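Local atomic coordinates of TAF6 (Antonospora locustae, PDB entry 4ATG), a protein that forms part of the general transcription factor TFIID and probably supports Taf6-Taf9 complex formation through its C-terminal HEAT-repeat domain. Residues I113-Y118 / L157-K162; Q40-F45 / D82-Q87; E174-T179 / K183-L188. All coordinates share one frame; numbering follows the deposited sequence.

Contact 1: I113-Y118 / L157-K162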
loop_
_atom_site.group_PDB
_atom_site.type_symbol
_atom_site.label_atom_id
_atom_site.label_comp_id
_atom_site.label_asym_id
_atom_site.label_seq_id
_atom_site.Cartn_x
_atom_site.Cartn_y
_atom_site.Cartn_z
ATOM N N ILE A 113 0.677 4.073 4.150
ATOM C CA ILE A 113 1.073 4.729 2.889
ATOM C C ILE A 113 -0.148 5.031 2.068
ATOM O O ILE A 113 -0.225 6.111 1.466
ATOM C CB ILE A 113 2.185 3.947 2.115
ATOM C CG1 ILE A 113 3.377 3.607 3.084
ATOM C CG2 ILE A 113 2.694 4.793 0.894
ATOM C CD1 ILE A 113 4.011 4.799 3.832
ATOM N N VAL A 114 -1.124 4.119 2.053
ATOM C CA VAL A 114 -2.402 4.400 1.364
ATOM C C VAL A 114 -3.022 5.668 1.962
ATOM O O VAL A 114 -3.567 6.492 1.219
ATOM C CB VAL A 114 -3.397 3.219 1.451
ATOM C CG1 VAL A 114 -4.803 3.614 0.956
ATOM C CG2 VAL A 114 -2.879 2.014 0.678
ATOM N N LYS A 115 -2.954 5.821 3.296
ATOM C CA LYS A 115 -3.503 7.014 3.966
ATOM C C LYS A 115 -2.766 8.277 3.518
ATOM O O LYS A 115 -3.393 9.290 3.240
ATOM C CB LYS A 115 -3.449 6.883 5.493
ATOM C CG LYS A 115 -3.779 8.219 6.206
ATOM C CD LYS A 115 -3.742 8.118 7.717
ATOM C CE LYS A 115 -3.969 9.474 8.379
ATOM N NZ LYS A 115 -5.163 10.172 7.811
ATOM N N TYR A 116 -1.458 8.212 3.428
ATOM C CA TYR A 116 -0.660 9.368 2.993
ATOM C C TYR A 116 -1.099 9.800 1.587
ATOM O O TYR A 116 -1.239 11.003 1.326
ATOM C CB TYR A 116 0.831 9.004 2.972
ATOM C CG TYR A 116 1.695 10.185 2.597
ATOM C CD1 TYR A 116 2.138 11.077 3.563
ATOM C CD2 TYR A 116 2.008 10.456 1.262
ATOM C CE1 TYR A 116 2.903 12.192 3.223
ATOM C CE2 TYR A 116 2.795 11.557 0.912
ATOM C CZ TYR A 116 3.223 12.430 1.899
ATOM O OH TYR A 116 4.012 13.512 1.600
ATOM N N ILE A 117 -1.301 8.837 0.699
ATOM C CA ILE A 117 -1.730 9.133 -0.689
ATOM C C ILE A 117 -3.125 9.726 -0.661
ATOM O O ILE A 117 -3.376 10.743 -1.299
ATOM C CB ILE A 117 -1.654 7.855 -1.556
ATOM C CG1 ILE A 117 -0.184 7.406 -1.729
ATOM C CG2 ILE A 117 -2.346 8.071 -2.939
ATOM C CD1 ILE A 117 -0.020 5.972 -2.387
ATOM N N TYR A 118 -4.020 9.096 0.106
ATOM C CA TYR A 118 -5.394 9.566 0.264
ATOM C C TYR A 118 -5.389 11.022 0.746
ATOM O O TYR A 118 -6.040 11.881 0.139
ATOM C CB TYR A 118 -6.147 8.655 1.254
ATOM C CG TYR A 118 -7.613 8.973 1.403
ATOM C CD1 TYR A 118 -8.567 8.335 0.611
ATOM C CD2 TYR A 118 -8.068 9.788 2.436
ATOM C CE1 TYR A 118 -9.934 8.561 0.798
ATOM C CE2 TYR A 118 -9.432 10.042 2.613
ATOM C CZ TYR A 118 -10.358 9.416 1.799
ATOM O OH TYR A 118 -11.701 9.647 1.985
ATOM N N LEU A 157 -9.417 1.658 6.453
ATOM C CA LEU A 157 -10.565 2.557 6.514
ATOM C C LEU A 157 -10.537 3.409 7.777
ATOM O O LEU A 157 -10.781 4.627 7.720
ATOM C CB LEU A 157 -11.873 1.748 6.515
ATOM C CG LEU A 157 -12.319 1.183 5.145
ATOM C CD1 LEU A 157 -13.482 0.218 5.312
ATOM C CD2 LEU A 157 -12.747 2.316 4.189
ATOM N N SER A 158 -10.215 2.771 8.922
ATOM C CA SER A 158 -10.224 3.410 10.240
ATOM C C SER A 158 -9.267 4.600 10.375
ATOM O O SER A 158 -9.512 5.495 11.194
ATOM C CB SER A 158 -9.939 2.376 11.325
ATOM O OG SER A 158 -8.552 2.159 11.539
ATOM N N ILE A 159 -8.163 4.601 9.601
ATOM C CA ILE A 159 -7.179 5.686 9.726
ATOM C C ILE A 159 -7.344 6.803 8.659
ATOM O O ILE A 159 -6.664 7.826 8.759
ATOM C CB ILE A 159 -5.724 5.125 9.756
ATOM C CG1 ILE A 159 -5.337 4.522 8.384
ATOM C CG2 ILE A 159 -5.528 4.118 10.940
ATOM C CD1 ILE A 159 -3.812 4.273 8.164
ATOM N N LEU A 160 -8.189 6.607 7.633
ATOM C CA LEU A 160 -8.316 7.619 6.555
ATOM C C LEU A 160 -8.787 8.999 7.026
ATOM O O LEU A 160 -8.096 9.994 6.788
ATOM C CB LEU A 160 -9.166 7.113 5.386
ATOM C CG LEU A 160 -8.617 5.882 4.664
ATOM C CD1 LEU A 160 -9.605 5.351 3.621
ATOM C CD2 LEU A 160 -7.209 6.156 4.082
ATOM N N SER A 161 -9.925 9.047 7.722
ATOM C CA SER A 161 -10.521 10.286 8.247
ATOM C C SER A 161 -11.712 9.963 9.109
ATOM O O SER A 161 -12.296 8.883 8.976
ATOM C CB SER A 161 -10.971 11.199 7.103
ATOM O OG SER A 161 -12.070 10.663 6.378
ATOM N N LYS A 162 -12.111 10.926 9.974
ATOM C CA LYS A 162 -13.303 10.801 10.812
ATOM C C LYS A 162 -14.543 10.673 9.943
ATOM O O LYS A 162 -15.469 9.964 10.331
ATOM C CB LYS A 162 -13.443 12.012 11.748
ATOM C CG LYS A 162 -12.408 12.038 12.864
ATOM C CD LYS A 162 -12.663 13.198 13.831
ATOM C CE LYS A 162 -11.393 13.946 14.156
ATOM N NZ LYS A 162 -11.672 15.371 14.465
HETATM O O HOH W 1 -12.443 11.642 3.896
#
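Lys115 and Tyr118, three residues apart on helix 104-121, meet Ile159 and Leu160 at the last turn of helix 147-160. The contact belongs to the alpha-solenoid of a HEAT-repeat domain and joins two helices that have helix 128-140 between them in sequence; Leu160 also touches Leu133 of that helix. Val114, just before Lys115, is buried and touches Leu92 of helix 85-97 and Val132 of helix 128-140. The Lys115 chain runs straight out from the backbone and bends only at its last torsion (chi4 49°), which turns the ammonium group onto the terminal carbonyls of the facing helix. NZ donates to Ile159 O at 2.9 Å, in the carbonyl plane and with a C=O...N angle of 157°, and makes a weak bond to Leu160 O at 3.1 Å. NZ also forms a salt bridge with Asp119 of its own helix, so the ammonium joins a carboxylate to a helix C-terminus, where the helix dipole would probably favour a positive charge. The aliphatic part is also used: Lys115 CB packs on Ile159 CD1 at 3.8 Å, the two chains slanting across each other. Tyr118 offers a ring face to Leu160, whose CD2 makes a CH-pi contact 4.3 Å from the centroid and 27° off the normal, while Leu160 CB sits over the rim of that same face. Ala129 and Val164 also touch this tyrosine. In the ring plane beyond the hydroxyl, a water lies 2.9 Å from Tyr118 OH and 2.7 Å from Ser161 OG, the N-cap oxygen that also binds Val164 N.

Contact 2: Q40-F45 / D82-Q87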
loop_
_atom_site.group_PDB
_atom_site.type_symbol
_atom_site.label_atom_id
_atom_site.label_comp_id
_atom_site.label_asym_id
_atom_site.label_seq_id
_atom_site.Cartn_x
_atom_site.Cartn_y
_atom_site.Cartn_z
ATOM N N GLN A 40 12.952 8.707 -15.478
ATOM C CA GLN A 40 12.843 7.654 -16.507
ATOM C C GLN A 40 12.728 6.250 -15.894
ATOM O O GLN A 40 12.106 5.367 -16.486
ATOM C CB GLN A 40 14.057 7.682 -17.429
ATOM C CG GLN A 40 13.860 8.362 -18.765
ATOM C CD GLN A 40 15.075 8.048 -19.616
ATOM O OE1 GLN A 40 16.157 8.592 -19.413
ATOM N NE2 GLN A 40 14.971 7.041 -20.463
ATOM N N LEU A 41 13.353 6.044 -14.717
ATOM C CA LEU A 41 13.341 4.755 -14.023
ATOM C C LEU A 41 12.087 4.493 -13.237
ATOM O O LEU A 41 11.767 3.339 -12.960
ATOM C CB LEU A 41 14.555 4.674 -13.056
ATOM C CG LEU A 41 15.925 4.664 -13.719
ATOM C CD1 LEU A 41 17.018 4.391 -12.690
ATOM C CD2 LEU A 41 16.007 3.593 -14.720
ATOM N N VAL A 42 11.423 5.559 -12.787
ATOM C CA VAL A 42 10.187 5.473 -11.987
ATOM C C VAL A 42 9.173 4.397 -12.447
ATOM O O VAL A 42 8.846 3.528 -11.640
ATOM C CB VAL A 42 9.558 6.873 -11.713
ATOM C CG1 VAL A 42 8.177 6.721 -11.060
ATOM C CG2 VAL A 42 10.474 7.686 -10.799
ATOM N N PRO A 43 8.661 4.393 -13.695
ATOM C CA PRO A 43 7.698 3.339 -14.081
ATOM C C PRO A 43 8.256 1.919 -13.945
ATOM O O PRO A 43 7.518 0.991 -13.620
ATOM C CB PRO A 43 7.389 3.666 -15.560
ATOM C CG PRO A 43 8.493 4.535 -16.009
ATOM C CD PRO A 43 8.858 5.347 -14.807
ATOM N N TYR A 44 9.562 1.751 -14.206
ATOM C CA TYR A 44 10.223 0.447 -14.129
ATOM C C TYR A 44 10.381 -0.004 -12.675
ATOM O O TYR A 44 10.187 -1.181 -12.379
ATOM C CB TYR A 44 11.550 0.472 -14.887
ATOM C CG TYR A 44 11.342 0.723 -16.368
ATOM C CD1 TYR A 44 10.533 -0.116 -17.131
ATOM C CD2 TYR A 44 11.866 1.856 -16.983
ATOM C CE1 TYR A 44 10.250 0.169 -18.462
ATOM C CE2 TYR A 44 11.662 2.101 -18.342
ATOM C CZ TYR A 44 10.879 1.236 -19.085
ATOM O OH TYR A 44 10.665 1.482 -20.420
ATOM N N PHE A 45 10.698 0.934 -11.767
ATOM C CA PHE A 45 10.799 0.589 -10.340
ATOM C C PHE A 45 9.426 0.113 -9.859
ATOM O O PHE A 45 9.332 -0.919 -9.209
ATOM C CB PHE A 45 11.243 1.804 -9.512
ATOM C CG PHE A 45 12.733 2.081 -9.524
ATOM C CD1 PHE A 45 13.649 1.083 -9.189
ATOM C CD2 PHE A 45 13.211 3.364 -9.732
ATOM C CE1 PHE A 45 15.027 1.349 -9.150
ATOM C CE2 PHE A 45 14.591 3.638 -9.666
ATOM C CZ PHE A 45 15.489 2.622 -9.419
ATOM N N ASP A 82 2.770 11.825 -9.502
ATOM C CA ASP A 82 1.342 11.848 -9.864
ATOM C C ASP A 82 0.896 10.890 -10.974
ATOM O O ASP A 82 -0.108 10.222 -10.749
ATOM C CB ASP A 82 0.838 13.265 -10.170
ATOM C CG ASP A 82 1.134 14.303 -9.095
ATOM O OD1 ASP A 82 2.237 14.240 -8.491
ATOM O OD2 ASP A 82 0.312 15.243 -8.932
ATOM N N PRO A 83 1.604 10.762 -12.128
ATOM C CA PRO A 83 1.145 9.827 -13.183
ATOM C C PRO A 83 1.187 8.349 -12.818
ATOM O O PRO A 83 0.657 7.531 -13.567
ATOM C CB PRO A 83 2.117 10.086 -14.347
ATOM C CG PRO A 83 2.792 11.372 -14.043
ATOM C CD PRO A 83 2.857 11.428 -12.544
ATOM N N TYR A 84 1.809 8.014 -11.688
ATOM C CA TYR A 84 2.020 6.628 -11.273
ATOM C C TYR A 84 1.240 6.219 -10.050
ATOM O O TYR A 84 1.279 5.050 -9.685
ATOM C CB TYR A 84 3.530 6.365 -11.077
ATOM C CG TYR A 84 4.319 6.719 -12.318
ATOM C CD1 TYR A 84 4.260 5.918 -13.459
ATOM C CD2 TYR A 84 5.056 7.898 -12.386
ATOM C CE1 TYR A 84 4.942 6.269 -14.625
ATOM C CE2 TYR A 84 5.750 8.250 -13.545
ATOM C CZ TYR A 84 5.669 7.445 -14.667
ATOM O OH TYR A 84 6.300 7.813 -15.831
ATOM N N LEU A 85 0.483 7.151 -9.433
ATOM C CA LEU A 85 -0.308 6.808 -8.242
ATOM C C LEU A 85 -1.329 5.722 -8.552
ATOM O O LEU A 85 -1.644 4.922 -7.677
ATOM C CB LEU A 85 -1.017 8.048 -7.679
ATOM C CG LEU A 85 -0.070 9.148 -7.157
ATOM C CD1 LEU A 85 -0.843 10.371 -6.827
ATOM C CD2 LEU A 85 0.723 8.664 -5.898
ATOM N N HIS A 86 -1.833 5.682 -9.786
ATOM C CA HIS A 86 -2.803 4.671 -10.224
ATOM C C HIS A 86 -2.228 3.249 -10.242
ATOM O O HIS A 86 -2.988 2.283 -10.161
ATOM C CB HIS A 86 -3.438 5.050 -11.569
ATOM C CG HIS A 86 -2.596 4.717 -12.761
ATOM N ND1 HIS A 86 -1.449 5.439 -13.064
ATOM C CD2 HIS A 86 -2.764 3.752 -13.691
ATOM C CE1 HIS A 86 -0.966 4.899 -14.174
ATOM N NE2 HIS A 86 -1.716 3.872 -14.584
ATOM N N GLN A 87 -0.912 3.125 -10.369
ATOM C CA GLN A 87 -0.179 1.839 -10.310
ATOM C C GLN A 87 0.298 1.509 -8.880
ATOM O O GLN A 87 0.284 0.345 -8.463
ATOM C CB GLN A 87 1.045 1.874 -11.229
ATOM C CG GLN A 87 0.713 2.040 -12.708
ATOM C CD GLN A 87 1.943 2.296 -13.547
ATOM O OE1 GLN A 87 3.063 2.443 -13.049
ATOM N NE2 GLN A 87 1.754 2.395 -14.847
HETATM O O HOH W 2 4.996 1.334 -14.410
#
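The Tyr84 ring has Val42 over one face and Pro83 CB near the rim of the other. Val42 CG1 makes a CH-pi contact 4.0 Å from the ring centroid and 29° off the normal, and comes closest at Tyr84 CD2, 3.6 Å away; the Pro43 N lies above the rim on this side too. Pro43 approaches the phenol obliquely, with CB 3.7 Å from Tyr84 CE1 and CD at the same distance from Tyr84 OH. Tyr84 reaches these partners because its CG stands anti to its own carbonyl carbon (chi1 -55°). A polar link runs beside the apolar patch: one water donates to both Pro43 O, at 2.7 Å, and Gln87 OE1, at 2.6 Å. In this HEAT-repeat array the contact joins the beginnings of helices 42-55 and 85-97, which have helix 60-75 between them in sequence. Tyr84 also touches Gln39 and Ile46, and Val42 packs on Val79. Farther out, Leu41 and Phe45 pack on helix 7-20, whereas Leu85 touches Tyr121 of helix 104-121.

Contact 3: E174-T179 / K183-L188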
loop_
_atom_site.group_PDB
_atom_site.type_symbol
_atom_site.label_atom_id
_atom_site.label_comp_id
_atom_site.label_asym_id
_atom_site.label_seq_id
_atom_site.Cartn_x
_atom_site.Cartn_y
_atom_site.Cartn_z
ATOM N N GLU A 174 -22.967 -2.787 12.232
ATOM C CA GLU A 174 -23.960 -3.754 12.707
ATOM C C GLU A 174 -24.149 -4.937 11.740
ATOM O O GLU A 174 -24.223 -6.079 12.198
ATOM C CB GLU A 174 -25.272 -3.080 13.131
ATOM C CG GLU A 174 -25.151 -2.229 14.390
ATOM C CD GLU A 174 -24.418 -2.825 15.588
ATOM O OE1 GLU A 174 -24.772 -3.946 16.020
ATOM O OE2 GLU A 174 -23.479 -2.164 16.090
ATOM N N GLU A 175 -24.116 -4.683 10.410
ATOM C CA GLU A 175 -24.210 -5.753 9.410
ATOM C C GLU A 175 -22.980 -6.664 9.499
ATOM O O GLU A 175 -23.131 -7.882 9.458
ATOM C CB GLU A 175 -24.394 -5.199 7.986
ATOM C CG GLU A 175 -24.529 -6.282 6.918
ATOM C CD GLU A 175 -24.654 -5.859 5.466
ATOM O OE1 GLU A 175 -24.593 -4.642 5.177
ATOM O OE2 GLU A 175 -24.785 -6.762 4.607
ATOM N N TYR A 176 -21.781 -6.085 9.660
ATOM C CA TYR A 176 -20.571 -6.893 9.788
ATOM C C TYR A 176 -20.681 -7.845 10.990
ATOM O O TYR A 176 -20.464 -9.054 10.855
ATOM C CB TYR A 176 -19.288 -6.025 9.914
ATOM C CG TYR A 176 -18.091 -6.939 10.015
ATOM C CD1 TYR A 176 -17.524 -7.499 8.873
ATOM C CD2 TYR A 176 -17.650 -7.406 11.256
ATOM C CE1 TYR A 176 -16.504 -8.439 8.960
ATOM C CE2 TYR A 176 -16.665 -8.382 11.352
ATOM C CZ TYR A 176 -16.118 -8.919 10.200
ATOM O OH TYR A 176 -15.135 -9.872 10.284
ATOM N N LYS A 177 -21.017 -7.281 12.156
ATOM C CA LYS A 177 -21.135 -8.020 13.403
ATOM C C LYS A 177 -22.155 -9.136 13.319
ATOM O O LYS A 177 -21.881 -10.232 13.798
ATOM C CB LYS A 177 -21.441 -7.081 14.573
ATOM C CG LYS A 177 -20.271 -6.158 14.939
ATOM C CD LYS A 177 -20.591 -5.439 16.242
ATOM C CE LYS A 177 -19.956 -4.086 16.350
ATOM N NZ LYS A 177 -20.625 -3.263 17.392
ATOM N N ARG A 178 -23.301 -8.874 12.667
ATOM C CA ARG A 178 -24.402 -9.829 12.519
ATOM C C ARG A 178 -24.109 -10.965 11.543
ATOM O O ARG A 178 -24.463 -12.117 11.821
ATOM C CB ARG A 178 -25.682 -9.080 12.098
ATOM C CG ARG A 178 -26.937 -9.956 12.026
ATOM C CD ARG A 178 -28.167 -9.181 11.590
ATOM N NE ARG A 178 -28.019 -8.539 10.279
ATOM C CZ ARG A 178 -28.190 -9.148 9.109
ATOM N NH1 ARG A 178 -28.464 -10.446 9.060
ATOM N NH2 ARG A 178 -28.060 -8.471 7.980
ATOM N N THR A 179 -23.500 -10.641 10.389
ATOM C CA THR A 179 -23.297 -11.600 9.301
ATOM C C THR A 179 -21.922 -12.261 9.173
ATOM O O THR A 179 -21.823 -13.341 8.576
ATOM C CB THR A 179 -23.744 -10.977 7.981
ATOM O OG1 THR A 179 -22.830 -9.950 7.622
ATOM C CG2 THR A 179 -25.135 -10.389 8.059
ATOM N N LYS A 183 -13.783 -12.311 15.203
ATOM C CA LYS A 183 -13.333 -11.725 16.473
ATOM C C LYS A 183 -12.248 -10.656 16.376
ATOM O O LYS A 183 -12.372 -9.606 17.008
ATOM C CB LYS A 183 -12.955 -12.818 17.493
ATOM C CG LYS A 183 -14.107 -13.760 17.885
ATOM C CD LYS A 183 -15.087 -13.141 18.889
ATOM C CE LYS A 183 -16.291 -14.025 19.109
ATOM N NZ LYS A 183 -17.316 -13.358 19.956
ATOM N N LYS A 184 -11.203 -10.900 15.570
ATOM C CA LYS A 184 -10.110 -9.940 15.400
ATOM C C LYS A 184 -10.620 -8.655 14.731
ATOM O O LYS A 184 -10.116 -7.564 15.020
ATOM C CB LYS A 184 -8.983 -10.569 14.575
ATOM C CG LYS A 184 -7.659 -9.831 14.627
ATOM C CD LYS A 184 -6.847 -10.157 13.388
ATOM C CE LYS A 184 -5.385 -10.184 13.698
ATOM N NZ LYS A 184 -4.606 -10.712 12.556
ATOM N N VAL A 185 -11.621 -8.796 13.835
ATOM C CA VAL A 185 -12.221 -7.666 13.114
ATOM C C VAL A 185 -13.173 -6.919 14.062
ATOM O O VAL A 185 -13.083 -5.702 14.167
ATOM C CB VAL A 185 -12.902 -8.096 11.781
ATOM C CG1 VAL A 185 -13.492 -6.896 11.037
ATOM C CG2 VAL A 185 -11.919 -8.846 10.881
ATOM N N THR A 186 -14.065 -7.640 14.758
ATOM C CA THR A 186 -15.000 -7.013 15.712
ATOM C C THR A 186 -14.258 -6.312 16.841
ATOM O O THR A 186 -14.721 -5.269 17.294
ATOM C CB THR A 186 -16.073 -7.982 16.216
ATOM O OG1 THR A 186 -15.459 -8.963 17.049
ATOM C CG2 THR A 186 -16.834 -8.638 15.090
ATOM N N ASN A 187 -13.097 -6.861 17.283
ATOM C CA ASN A 187 -12.271 -6.214 18.321
ATOM C C ASN A 187 -11.772 -4.862 17.833
ATOM O O ASN A 187 -11.828 -3.883 18.573
ATOM C CB ASN A 187 -11.084 -7.090 18.745
ATOM C CG ASN A 187 -11.436 -8.184 19.732
ATOM O OD1 ASN A 187 -12.488 -8.171 20.384
ATOM N ND2 ASN A 187 -10.544 -9.152 19.881
ATOM N N LEU A 188 -11.316 -4.799 16.575
ATOM C CA LEU A 188 -10.847 -3.548 15.974
ATOM C C LEU A 188 -12.028 -2.577 15.833
ATOM O O LEU A 188 -11.918 -1.409 16.186
ATOM C CB LEU A 188 -10.228 -3.818 14.573
ATOM C CG LEU A 188 -9.811 -2.576 13.753
ATOM C CD1 LEU A 188 -8.759 -1.707 14.503
ATOM C CD2 LEU A 188 -9.277 -2.984 12.375
#
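Tyr176 and Val185 both place a gamma carbon anti to the backbone nitrogen (chi1 -179° in each), which sends the tyrosine ring across the gap and sets Val185 CG1 against its outer end. They join the two arms of an antiparallel alpha-alpha hairpin, helices 162-179 and 183-194 linked by a short turn, with the local axes 10.6 Å apart and their directions 153° from parallel. The packing is tight where the phenol ends: Tyr176 OH lies 3.2 Å from Val185 CB, and Tyr176 CZ is 3.4 Å from Val185 CG1. Val185 meets the hydroxyl end from one side of the ring plane, CG1 nearest CZ and CB and CG2 nearest OH, the two side chains at about a right angle. The hydroxyl itself is engaged beyond the two arms, hydrogen-bonded to Gln150 of helix 147-160 and to the backbone N of Lys182 in the turn, while the ring stacks on Trp140. Val185 touches Gln150 and Leu154, so the hairpin packs on helix 147-160. Thr186 comes at the ring's edge, near its plane, with CG2 3.8 Å from Tyr176 CE2; the same methyl is 4.2 Å from Lys177 CG. Within the first arm, Lys177 NZ forms a weak salt bridge with Glu174 OE2 at 3.3 Å. Toward the end of that arm, Glu175 O accepts two bonds from Thr179, from opposite faces of its carbonyl plane: the backbone N on one side and, on the other, OG1 at 2.8 Å, lying 41° out of that plane.

How the contacts relate
Along the chain the contacts follow in series: contact 2 closes first, then contact 1, then contact 3. Contact 1 has its centre about 11 Å from the centre of the chain, and lies about 21 Å from contact 2 and about 20 Å from contact 3, centre to centre. Contacts 2 and 3 fall on opposite sides of the chain's centre, about 37 Å apart between centres. Contacts 1 and 2 are linked through the consecutive helices 85-97 and 104-121, contacts 1 and 3 through 147-160 and 162-179. Contacts 1 and 2 each join helices with one helix between them in sequence, whereas contact 3 closes a hairpin of consecutive helices. The contacts thus sample the helical HEAT-repeat array from near its N-terminal helices to its C-terminal hairpin.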